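Local coordinates for protein imelysin (Bacteroides ovatus ATCC 8483, PDB 3OYV) that belongs to the imelysin family of outer-membrane proteins, once classed as peptidases, and probably takes part in bacterial iron uptake, at residues N99-G104 / N184-N189; T231-A236 / E286-G291; A334-S337 / V341-F344. All coordinates share one frame; numbering follows the deposited sequence.

Contact 1: N99-G104 / N184-N189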
loop_
_atom_site.group_PDB
_atom_site.type_symbol
_atom_site.label_atom_id
_atom_site.label_comp_id
_atom_site.label_asym_id
_atom_site.label_seq_id
_atom_site.Cartn_x
_atom_site.Cartn_y
_atom_site.Cartn_z
ATOM N N ASN A 99 -4.388 9.389 -18.841
ATOM C CA ASN A 99 -4.132 9.224 -20.280
ATOM C C ASN A 99 -5.308 8.538 -20.982
ATOM O O ASN A 99 -5.681 8.924 -22.093
ATOM C CB ASN A 99 -2.839 8.471 -20.508
ATOM C CG ASN A 99 -1.644 9.297 -20.149
ATOM O OD1 ASN A 99 -1.662 10.518 -20.271
ATOM N ND2 ASN A 99 -0.604 8.635 -19.675
ATOM N N LEU A 100 -5.917 7.535 -20.343
ATOM C CA LEU A 100 -7.154 6.962 -20.902
ATOM C C LEU A 100 -8.220 8.052 -21.126
ATOM O O LEU A 100 -8.860 8.114 -22.192
ATOM C CB LEU A 100 -7.729 5.896 -19.956
ATOM C CG LEU A 100 -7.047 4.552 -19.917
ATOM C CD1 LEU A 100 -7.469 3.715 -18.690
ATOM C CD2 LEU A 100 -7.259 3.778 -21.245
ATOM N N TYR A 101 -8.415 8.920 -20.150
ATOM C CA TYR A 101 -9.460 9.909 -20.191
ATOM C C TYR A 101 -9.177 10.870 -21.345
ATOM O O TYR A 101 -10.077 11.183 -22.150
ATOM C CB TYR A 101 -9.545 10.662 -18.859
ATOM C CG TYR A 101 -10.802 11.452 -18.728
ATOM C CD1 TYR A 101 -11.015 12.645 -19.448
ATOM C CD2 TYR A 101 -11.850 10.986 -17.922
ATOM C CE1 TYR A 101 -12.192 13.332 -19.329
ATOM C CE2 TYR A 101 -13.021 11.673 -17.824
ATOM C CZ TYR A 101 -13.202 12.832 -18.510
ATOM O OH TYR A 101 -14.401 13.534 -18.397
ATOM N N LYS A 102 -7.940 11.365 -21.427
ATOM C CA LYS A 102 -7.612 12.358 -22.460
ATOM C C LYS A 102 -7.722 11.783 -23.871
ATOM O O LYS A 102 -7.945 12.562 -24.816
ATOM C CB LYS A 102 -6.231 12.931 -22.226
ATOM C CG LYS A 102 -6.057 13.697 -20.917
ATOM C CD LYS A 102 -7.056 14.805 -20.691
ATOM C CE LYS A 102 -6.947 15.924 -21.690
ATOM N NZ LYS A 102 -7.827 17.067 -21.266
ATOM N N ALA A 103 -7.545 10.460 -24.013
ATOM C CA ALA A 103 -7.720 9.766 -25.292
ATOM C C ALA A 103 -9.188 9.544 -25.677
ATOM O O ALA A 103 -9.453 8.994 -26.755
ATOM C CB ALA A 103 -7.016 8.447 -25.267
ATOM N N GLY A 104 -10.104 9.920 -24.791
ATOM C CA GLY A 104 -11.542 9.772 -25.018
ATOM C C GLY A 104 -12.100 8.496 -24.409
ATOM O O GLY A 104 -13.318 8.258 -24.489
ATOM N N ASN A 184 -13.735 11.555 -10.157
ATOM C CA ASN A 184 -14.650 12.502 -10.829
ATOM C C ASN A 184 -13.958 13.742 -11.367
ATOM O O ASN A 184 -14.623 14.642 -11.899
ATOM C CB ASN A 184 -15.795 12.949 -9.902
ATOM C CG ASN A 184 -16.785 11.844 -9.607
ATOM O OD1 ASN A 184 -16.775 10.831 -10.260
ATOM N ND2 ASN A 184 -17.641 12.045 -8.593
ATOM N N HIS A 185 -12.639 13.802 -11.208
ATOM C CA HIS A 185 -11.830 14.957 -11.625
ATOM C C HIS A 185 -10.541 14.555 -12.330
ATOM O O HIS A 185 -9.513 15.226 -12.215
ATOM C CB HIS A 185 -11.526 15.813 -10.393
ATOM C CG HIS A 185 -12.746 16.338 -9.750
ATOM N ND1 HIS A 185 -13.370 15.731 -8.686
ATOM C CD2 HIS A 185 -13.496 17.414 -10.067
ATOM C CE1 HIS A 185 -14.462 16.409 -8.381
ATOM N NE2 HIS A 185 -14.556 17.437 -9.198
ATOM N N ILE A 186 -10.601 13.469 -13.085
ATOM C CA ILE A 186 -9.428 12.950 -13.728
ATOM C C ILE A 186 -8.758 13.989 -14.660
ATOM O O ILE A 186 -7.574 14.202 -14.510
ATOM C CB ILE A 186 -9.706 11.633 -14.449
ATOM C CG1 ILE A 186 -10.069 10.523 -13.445
ATOM C CG2 ILE A 186 -8.549 11.237 -15.343
ATOM C CD1 ILE A 186 -10.587 9.236 -14.084
ATOM N N PRO A 187 -9.505 14.725 -15.517
ATOM C CA PRO A 187 -8.796 15.623 -16.445
ATOM C C PRO A 187 -8.367 16.943 -15.820
ATOM O O PRO A 187 -7.867 17.795 -16.531
ATOM C CB PRO A 187 -9.810 15.805 -17.572
ATOM C CG PRO A 187 -11.149 15.643 -16.887
ATOM C CD PRO A 187 -10.903 14.514 -15.905
ATOM N N SER A 188 -8.568 17.141 -14.527
ATOM C CA SER A 188 -8.348 18.443 -13.899
ATOM C C SER A 188 -6.898 18.903 -14.002
ATOM O O SER A 188 -5.981 18.098 -14.141
ATOM C CB SER A 188 -8.764 18.404 -12.441
ATOM O OG SER A 188 -7.831 17.661 -11.662
ATOM N N ASN A 189 -6.717 20.222 -13.977
ATOM C CA ASN A 189 -5.380 20.792 -13.896
ATOM C C ASN A 189 -4.624 20.260 -12.683
ATOM O O ASN A 189 -3.427 20.075 -12.725
ATOM C CB ASN A 189 -5.450 22.315 -13.825
ATOM C CG ASN A 189 -5.963 22.947 -15.115
ATOM O OD1 ASN A 189 -5.810 22.385 -16.192
ATOM N ND2 ASN A 189 -6.548 24.126 -14.995
HETATM O O HOH W 1 -6.322 17.964 -18.673
#

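Contact 2: T231-A236 / E286-G291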
loop_
_atom_site.group_PDB
_atom_site.type_symbol
_atom_site.label_atom_id
_atom_site.label_comp_id
_atom_site.label_asym_id
_atom_site.label_seq_id
_atom_site.Cartn_x
_atom_site.Cartn_y
_atom_site.Cartn_z
ATOM N N THR A 231 19.817 0.798 10.370
ATOM C CA THR A 231 19.283 0.224 11.589
ATOM C C THR A 231 18.032 0.965 12.005
ATOM O O THR A 231 17.002 0.349 12.340
ATOM C CB THR A 231 20.376 0.200 12.668
ATOM O OG1 THR A 231 21.365 -0.706 12.252
ATOM C CG2 THR A 231 19.809 -0.172 14.052
ATOM N N GLN A 232 18.102 2.295 11.997
ATOM C CA GLN A 232 16.942 3.124 12.350
ATOM C C GLN A 232 15.766 2.913 11.403
ATOM O O GLN A 232 14.599 2.855 11.816
ATOM C CB GLN A 232 17.299 4.610 12.449
ATOM C CG GLN A 232 16.187 5.580 12.712
ATOM C CD GLN A 232 15.559 5.467 14.064
ATOM O OE1 GLN A 232 16.072 4.813 14.977
ATOM N NE2 GLN A 232 14.452 6.146 14.221
ATOM N N TYR A 233 16.073 2.841 10.108
ATOM C CA TYR A 233 15.037 2.628 9.100
ATOM C C TYR A 233 14.281 1.327 9.344
ATOM O O TYR A 233 13.058 1.269 9.328
ATOM C CB TYR A 233 15.697 2.635 7.736
ATOM C CG TYR A 233 14.891 2.204 6.534
ATOM C CD1 TYR A 233 14.121 3.092 5.804
ATOM C CD2 TYR A 233 14.979 0.893 6.093
ATOM C CE1 TYR A 233 13.419 2.677 4.668
ATOM C CE2 TYR A 233 14.334 0.464 4.942
ATOM C CZ TYR A 233 13.572 1.377 4.232
ATOM O OH TYR A 233 12.957 0.969 3.066
ATOM N N VAL A 234 15.026 0.275 9.601
ATOM C CA VAL A 234 14.402 -1.036 9.832
ATOM C C VAL A 234 13.626 -1.027 11.147
ATOM O O VAL A 234 12.456 -1.450 11.201
ATOM C CB VAL A 234 15.453 -2.152 9.831
ATOM C CG1 VAL A 234 14.880 -3.485 10.345
ATOM C CG2 VAL A 234 16.077 -2.324 8.412
ATOM N N ASP A 235 14.243 -0.530 12.214
ATOM C CA ASP A 235 13.663 -0.680 13.551
ATOM C C ASP A 235 12.556 0.307 13.850
ATOM O O ASP A 235 11.686 -0.030 14.651
ATOM C CB ASP A 235 14.768 -0.578 14.640
ATOM C CG ASP A 235 15.698 -1.769 14.683
ATOM O OD1 ASP A 235 15.353 -2.814 14.106
ATOM O OD2 ASP A 235 16.769 -1.625 15.322
ATOM N N ALA A 236 12.582 1.512 13.246
ATOM C CA ALA A 236 11.606 2.558 13.486
ATOM C C ALA A 236 10.574 2.724 12.382
ATOM O O ALA A 236 9.478 3.193 12.632
ATOM C CB ALA A 236 12.307 3.906 13.785
ATOM N N GLU A 286 4.421 1.466 1.060
ATOM C CA GLU A 286 4.676 1.221 -0.362
ATOM C C GLU A 286 5.972 1.810 -0.910
ATOM O O GLU A 286 6.317 1.516 -2.038
ATOM C CB GLU A 286 3.475 1.581 -1.228
ATOM C CG GLU A 286 2.237 0.739 -0.931
ATOM C CD GLU A 286 1.045 1.030 -1.839
ATOM O OE1 GLU A 286 1.228 1.355 -3.044
ATOM O OE2 GLU A 286 -0.080 0.937 -1.351
ATOM N N ALA A 287 6.717 2.585 -0.108
ATOM C CA ALA A 287 8.093 2.959 -0.457
ATOM C C ALA A 287 9.112 1.864 -0.159
ATOM O O ALA A 287 10.276 2.012 -0.509
ATOM C CB ALA A 287 8.509 4.285 0.217
ATOM N N PHE A 288 8.689 0.762 0.483
ATOM C CA PHE A 288 9.567 -0.354 0.764
ATOM C C PHE A 288 8.972 -1.666 0.275
ATOM O O PHE A 288 8.887 -2.649 1.024
ATOM C CB PHE A 288 10.081 -0.427 2.219
ATOM C CG PHE A 288 9.097 -0.059 3.299
ATOM C CD1 PHE A 288 8.925 1.253 3.676
ATOM C CD2 PHE A 288 8.475 -1.040 4.058
ATOM C CE1 PHE A 288 8.111 1.609 4.748
ATOM C CE2 PHE A 288 7.664 -0.720 5.118
ATOM C CZ PHE A 288 7.474 0.610 5.489
ATOM N N LEU A 289 8.593 -1.693 -1.006
ATOM C CA LEU A 289 8.124 -2.925 -1.649
ATOM C C LEU A 289 9.321 -3.749 -2.133
ATOM O O LEU A 289 9.563 -3.912 -3.339
ATOM C CB LEU A 289 7.145 -2.608 -2.777
ATOM C CG LEU A 289 5.811 -1.966 -2.377
ATOM C CD1 LEU A 289 5.047 -1.387 -3.583
ATOM C CD2 LEU A 289 4.924 -2.973 -1.612
ATOM N N PHE A 290 10.101 -4.233 -1.169
ATOM C CA PHE A 290 11.221 -5.110 -1.419
ATOM C C PHE A 290 11.324 -6.133 -0.314
ATOM O O PHE A 290 10.658 -6.025 0.707
ATOM C CB PHE A 290 12.555 -4.335 -1.563
ATOM C CG PHE A 290 13.089 -3.755 -0.281
ATOM C CD1 PHE A 290 12.736 -2.468 0.119
ATOM C CD2 PHE A 290 13.978 -4.465 0.481
ATOM C CE1 PHE A 290 13.281 -1.937 1.287
ATOM C CE2 PHE A 290 14.501 -3.956 1.651
ATOM C CZ PHE A 290 14.168 -2.693 2.041
ATOM N N GLY A 291 12.143 -7.157 -0.526
ATOM C CA GLY A 291 12.263 -8.223 0.441
ATOM C C GLY A 291 10.986 -9.036 0.467
ATOM O O GLY A 291 10.353 -9.231 -0.579
HETATM O O HOH W 2 12.465 2.643 1.022
#

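Contact 3: A334-S337 / V341-F344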
loop_
_atom_site.group_PDB
_atom_site.type_symbol
_atom_site.label_atom_id
_atom_site.label_comp_id
_atom_site.label_asym_id
_atom_site.label_seq_id
_atom_site.Cartn_x
_atom_site.Cartn_y
_atom_site.Cartn_z
ATOM N N ALA A 334 -10.858 -20.477 3.492
ATOM C CA ALA A 334 -11.405 -21.668 2.826
ATOM C C ALA A 334 -10.705 -21.958 1.499
ATOM O O ALA A 334 -10.523 -23.118 1.129
ATOM C CB ALA A 334 -12.915 -21.498 2.579
ATOM N N VAL A 335 -10.353 -20.898 0.769
ATOM C CA VAL A 335 -9.817 -21.015 -0.579
ATOM C C VAL A 335 -8.686 -20.003 -0.771
ATOM O O VAL A 335 -8.853 -18.799 -0.515
ATOM C CB VAL A 335 -10.894 -20.731 -1.639
ATOM C CG1 VAL A 335 -10.290 -20.755 -3.054
ATOM C CG2 VAL A 335 -12.071 -21.746 -1.548
ATOM N N GLU A 336 -7.559 -20.497 -1.283
ATOM C CA GLU A 336 -6.417 -19.680 -1.655
ATOM C C GLU A 336 -6.741 -19.002 -2.995
ATOM O O GLU A 336 -6.265 -19.456 -4.053
ATOM C CB GLU A 336 -5.151 -20.541 -1.709
ATOM C CG GLU A 336 -3.874 -19.776 -1.725
ATOM C CD GLU A 336 -3.595 -19.049 -0.410
ATOM O OE1 GLU A 336 -3.839 -19.637 0.685
ATOM O OE2 GLU A 336 -3.098 -17.891 -0.493
ATOM N N SER A 337 -7.517 -17.924 -2.944
ATOM C CA SER A 337 -8.079 -17.325 -4.105
ATOM C C SER A 337 -7.028 -16.718 -5.041
ATOM O O SER A 337 -5.916 -16.369 -4.630
ATOM C CB SER A 337 -9.031 -16.234 -3.659
ATOM O OG SER A 337 -10.107 -16.722 -2.837
ATOM N N VAL A 341 -9.048 -11.610 -7.428
ATOM C CA VAL A 341 -10.297 -11.669 -6.660
ATOM C C VAL A 341 -10.014 -11.784 -5.159
ATOM O O VAL A 341 -10.861 -12.230 -4.394
ATOM C CB VAL A 341 -11.228 -12.809 -7.157
ATOM C CG1 VAL A 341 -11.665 -12.563 -8.616
ATOM C CG2 VAL A 341 -10.575 -14.183 -6.945
ATOM N N ARG A 342 -8.861 -11.290 -4.722
ATOM C CA ARG A 342 -8.563 -11.219 -3.288
ATOM C C ARG A 342 -7.951 -9.839 -2.978
ATOM O O ARG A 342 -7.988 -8.910 -3.808
ATOM C CB ARG A 342 -7.634 -12.362 -2.865
ATOM C CG ARG A 342 -6.266 -12.265 -3.485
ATOM C CD ARG A 342 -5.474 -13.525 -3.268
ATOM N NE ARG A 342 -4.792 -13.655 -1.974
ATOM C CZ ARG A 342 -4.267 -14.773 -1.478
ATOM N NH1 ARG A 342 -4.456 -15.971 -2.058
ATOM N NH2 ARG A 342 -3.577 -14.725 -0.367
ATOM N N GLY A 343 -7.404 -9.734 -1.780
ATOM C CA GLY A 343 -6.690 -8.556 -1.368
ATOM C C GLY A 343 -7.558 -7.418 -0.911
ATOM O O GLY A 343 -8.797 -7.474 -0.937
ATOM N N PHE A 344 -6.874 -6.328 -0.545
ATOM C CA PHE A 344 -7.554 -5.164 -0.017
ATOM C C PHE A 344 -8.676 -4.638 -0.924
ATOM O O PHE A 344 -9.707 -4.190 -0.445
ATOM C CB PHE A 344 -6.569 -4.038 0.235
ATOM C CG PHE A 344 -5.803 -4.134 1.537
ATOM C CD1 PHE A 344 -6.484 -3.976 2.733
ATOM C CD2 PHE A 344 -4.416 -4.309 1.557
ATOM C CE1 PHE A 344 -5.811 -3.976 3.907
ATOM C CE2 PHE A 344 -3.724 -4.310 2.759
ATOM C CZ PHE A 344 -4.439 -4.178 3.949
#

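Contact 1: N99-G104 / N184-N189
The Pro187 ring lies across one face of the Tyr101 phenol, and this CH-pi contact is the tight centre of the junction. Pro187 CD stands 3.8 Å from the centroid of the Tyr101 ring and 8° off the ring normal, while Pro187 CG comes to 3.5 Å from Tyr101 CE1, near the hydroxyl end. Tyr101 CG is anti to the backbone N (chi1 -166°), which swings the phenol off the last helical turn to meet the proline. Closer to the backbone, Ile186 CG2 packs at 3.7 Å on Tyr101 CB, the buried side of the contact. The solvent side is looser. Lys102 CD is 4.3 Å from Pro187 CB, and the exposed ammonium works through a water: Lys102 NZ donates to it at 3.1 Å, and the water donates to Pro187 O at 2.6 Å. The helix bearing Tyr101 ends in a Schellman motif at Gly104, and a type I turn from His185 to Ser188 presents the proline. Ser188 then takes the N-cap position of helix 189-214. The contact thus sets the C-terminal end of helix 71-102 against the loop that leads into helix 189-214, with Thr106 and Ala109 of helix 106-111 touching Tyr101 and Val113 touching Ile186.

Contact 2: T231-A236 / E286-G291
Tyr233 sends its hydroxyl end against Phe288 and Phe290, two aromatic residues of the 286-291 loop, and nearly all of the direct contact falls on that one oxygen. Its CG is anti to the backbone N (chi1 170°), which carries the phenol away from helix 223-261 far enough to bridge the gap to the loop. The segment opens with Glu286, whose side chain is engaged apart from the tyrosine: in one of its two conformers, the carboxylate forms a salt bridge with Lys93 and a hydrogen bond with a glycerol probably left from crystallisation. Ala287 contributes its backbone. A water accepts from Tyr233 OH at 2.7 Å and donates to Ala287 O at 2.7 Å, linking helix and loop indirectly. At Phe288 the touching atom is the methylene: CB lies 3.3 Å from Tyr233 OH, while its ring meets Tyr242 edge-to-face. Leu289 is the centre of an inverse gamma turn, with a weak bond from Phe290 N to Phe288 O, and the turn brings the next aromatic round to the same hydroxyl. Phe290 meets it with its rim, CE1 lying 3.4 Å from Tyr233 OH with the oxygen in the plane of the phenyl ring; Phe290 CZ is 4.3 Å from Tyr233 CE2. Chemically, the buried phenol is apolar in its surroundings but polar at its end: ring-edge and methylene carbons crowd the oxygen, whose proton is spent on the water. Joining by a relayed hydrogen bond and van der Waals contact, rather than by charge, fits an interior position.

Contact 3: A334-S337 / V341-F344
Arg342 grips Glu336 end-on, with NH1 and NH2 both donating to the single carboxylate oxygen OE2. The NH1 to Glu336 OE2 bond of the salt bridge is the shorter at 2.8 Å; that from NH2 to the same OE2 is 3.2 Å and more bent. Glu336 OE2 lies in the guanidinium plane, but the carboxylate is turned 45° against it, and both nitrogens arrive from one face of the carboxylate. The glutamate reaches this position by folding: its CB points away from 341-344, and a bend at chi2 returns the carboxylate to the arginine. Arg342 bends too, at chi3 (-82°), which turns the guanidinium edge back to the 334-337 backbone. There NH1 makes a second bond, to Ser337 O at 3.0 Å, with an N-H...O angle of 172° and on a lone pair in the carbonyl plane. Arg342 CD passes 3.2 Å from that same Ser337 O. Apart from these polar groups, Ser337 CB is 4.2 Å from Val341 CG2. The guanidinium is further fixed by Asp38, in a salt bridge with NH2, and by Asn301 O, which accepts from NE. A leucine in its place would probably leave Glu336 and Asp38 without their shared cation and Ser337 O without this donor, setting the loop free to shift. Just after Arg342 the chain enters helix 343-351, and Gly343, with positive phi, opens the GxHxxE sequence signature characteristic of imelysin-like proteins, whose histidine and glutamate are probably linked to metal binding in the family.

Overall arrangement
The three contacts follow one another along the chain without overlap, each closing before the next opens, in a single-chain protein that is mostly helix. Contact 1 lies near an end of the molecule, its centre 24 Å from that of the chain and 34 Å from the centre of contact 2, on the opposite side of the chain's middle. Helix 71-102 spans the two: it ends in contact 1, and its Glu77 and Ile78 pack on contact 2. Contacts 2 and 3 come nearer, about 7 Å between nearest atoms, and share helix 223-261, which bears Tyr233 and also touches Phe344. Long helices thus tie together loop junctions that do not touch one another.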